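Local coordinates for small S protein (Podospora anserina, PDB 2WVO), which mediates heterokaryon incompatibility, setting off a lethal reaction when it meets the prion form of its allelic partner after fusion of incompatible cells, at residues Arg123-Arg128 against Leu197-Asp202. Sequence-based numbering, arbitrary orientation.
Sequences RALHRR and LTILKD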
# COMPACT_ATOMS: atom_id res chain seq x y z
N ARG A 123 -26.95 -0.93 12.04
CA ARG A 123 -26.62 -1.86 13.13
C ARG A 123 -27.04 -3.30 12.78
O ARG A 123 -26.28 -4.23 13.01
CB ARG A 123 -27.28 -1.39 14.44
CG ARG A 123 -27.00 -2.23 15.69
CD ARG A 123 -25.61 -1.97 16.26
NE ARG A 123 -25.23 -2.91 17.32
CZ ARG A 123 -24.63 -4.09 17.12
NH1 ARG A 123 -24.33 -4.50 15.89
NH2 ARG A 123 -24.33 -4.86 18.15
N ALA A 124 -28.25 -3.44 12.23
CA ALA A 124 -28.83 -4.75 11.88
C ALA A 124 -28.16 -5.42 10.68
O ALA A 124 -27.97 -6.65 10.68
CB ALA A 124 -30.34 -4.62 11.66
N LEU A 125 -27.83 -4.64 9.66
CA LEU A 125 -27.04 -5.11 8.53
C LEU A 125 -25.65 -5.58 8.97
O LEU A 125 -25.16 -6.61 8.51
CB LEU A 125 -26.89 -4.00 7.49
CG LEU A 125 -27.55 -4.01 6.11
CD1 LEU A 125 -28.65 -5.06 5.92
CD2 LEU A 125 -28.04 -2.61 5.77
N HIS A 126 -25.03 -4.79 9.84
CA HIS A 126 -23.72 -5.10 10.41
C HIS A 126 -23.70 -6.46 11.12
O HIS A 126 -22.77 -7.25 10.94
CB HIS A 126 -23.27 -3.99 11.37
CG HIS A 126 -21.97 -4.27 12.05
ND1 HIS A 126 -20.76 -4.28 11.39
CD2 HIS A 126 -21.68 -4.55 13.35
CE1 HIS A 126 -19.79 -4.55 12.24
NE2 HIS A 126 -20.32 -4.72 13.43
N ARG A 127 -24.73 -6.71 11.93
CA ARG A 127 -24.88 -7.98 12.64
C ARG A 127 -25.04 -9.13 11.65
O ARG A 127 -24.42 -10.17 11.80
CB ARG A 127 -26.10 -7.92 13.59
CG ARG A 127 -26.11 -8.99 14.68
CD ARG A 127 -27.44 -9.01 15.47
NE ARG A 127 -27.86 -7.67 15.91
CZ ARG A 127 -27.36 -7.01 16.95
NH1 ARG A 127 -26.40 -7.54 17.69
NH2 ARG A 127 -27.82 -5.80 17.24
N ARG A 128 -25.86 -8.91 10.62
CA ARG A 128 -26.12 -9.89 9.57
C ARG A 128 -24.88 -10.23 8.74
O ARG A 128 -24.66 -11.39 8.40
CB ARG A 128 -27.29 -9.42 8.69
CG ARG A 128 -27.61 -10.28 7.49
CD ARG A 128 -28.84 -9.76 6.76
NE ARG A 128 -30.08 -10.39 7.22
CZ ARG A 128 -30.88 -9.89 8.16
NH1 ARG A 128 -30.58 -8.74 8.75
NH2 ARG A 128 -31.98 -10.55 8.51
N LEU A 197 -31.98 -2.90 2.08
CA LEU A 197 -31.44 -3.26 0.77
C LEU A 197 -30.75 -2.08 0.07
O LEU A 197 -29.75 -2.26 -0.63
CB LEU A 197 -32.54 -3.83 -0.12
CG LEU A 197 -33.05 -5.25 0.18
CD1 LEU A 197 -34.34 -5.53 -0.58
CD2 LEU A 197 -31.99 -6.32 -0.15
N THR A 198 -31.30 -0.88 0.28
CA THR A 198 -30.82 0.34 -0.36
C THR A 198 -29.52 0.80 0.28
O THR A 198 -28.62 1.28 -0.40
CB THR A 198 -31.91 1.44 -0.26
OG1 THR A 198 -33.12 0.94 -0.85
CG2 THR A 198 -31.49 2.74 -0.97
N ILE A 199 -29.45 0.64 1.60
CA ILE A 199 -28.24 0.93 2.37
C ILE A 199 -27.11 -0.05 1.98
O ILE A 199 -25.96 0.37 1.79
CB ILE A 199 -28.51 0.91 3.91
CG1 ILE A 199 -29.52 2.01 4.31
CG2 ILE A 199 -27.23 1.06 4.70
CD1 ILE A 199 -29.07 3.46 4.07
N LEU A 200 -27.44 -1.34 1.84
CA LEU A 200 -26.50 -2.36 1.38
C LEU A 200 -25.94 -2.09 -0.02
O LEU A 200 -24.73 -2.16 -0.23
CB LEU A 200 -27.13 -3.76 1.38
CG LEU A 200 -26.74 -4.85 2.38
CD1 LEU A 200 -27.27 -6.18 1.88
CD2 LEU A 200 -25.22 -4.95 2.65
N LYS A 201 -26.83 -1.81 -0.97
CA LYS A 201 -26.43 -1.55 -2.35
C LYS A 201 -25.53 -0.32 -2.49
O LYS A 201 -24.61 -0.31 -3.31
CB LYS A 201 -27.65 -1.41 -3.27
CG LYS A 201 -27.29 -1.22 -4.73
CD LYS A 201 -28.51 -1.08 -5.60
CE LYS A 201 -28.11 -0.90 -7.06
NZ LYS A 201 -27.55 0.45 -7.37
N ASP A 202 -25.81 0.70 -1.68
CA ASP A 202 -25.01 1.92 -1.68
C ASP A 202 -23.61 1.68 -1.13
O ASP A 202 -22.63 2.20 -1.68
CB ASP A 202 -25.71 3.04 -0.89
CG ASP A 202 -24.76 4.16 -0.48
OD1 ASP A 202 -24.71 5.17 -1.21
OD2 ASP A 202 -24.06 4.02 0.55
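Between segments 123-128 and 197-202, of helices 120-136 and 194-204, the nearest CA atoms are those of Leu-125 and Leu-200, 7.7 Å apart. Leu-125 carries practically all of its side of the contact. Its CA–CB bond points at the facing helix, and its two methyl groups divide the work. CD2 of Leu-125 lies 3.9 Å from CG2 of Ile-199, with CB of Ile-199 just behind. CG and CD1 lie against Leu-200, with CG of Leu-125 3.9 Å from CG of Leu-200. The side chain of Leu-125 lies obliquely to both. In Ile-199 the methyl CG2 stands anti to the backbone N and faces Leu-125, while the CG1–CD1 arm leads away from the contact. The contacts are apolar van der Waals contacts; the two segments bury 137 Å² between them, both sides summed. Leu-125 and Leu-200 are both buried. Leu-43 of helix 38-59 touches both Leu-125 and Ile-199, so a third helix joins the cluster. Leu-200 also reaches Leu-129, one turn further along helix 120-136, and Met-211 of helix 209-218. At the end of segment 197-202, Asp-202 forms a salt bridge with Arg-40, a second tie to helix 38-59. This is helix-to-helix hydrophobic packing within the globular, largely alpha-helical HeLo domain, joining helix 194-204 to helices 38-59 and 120-136.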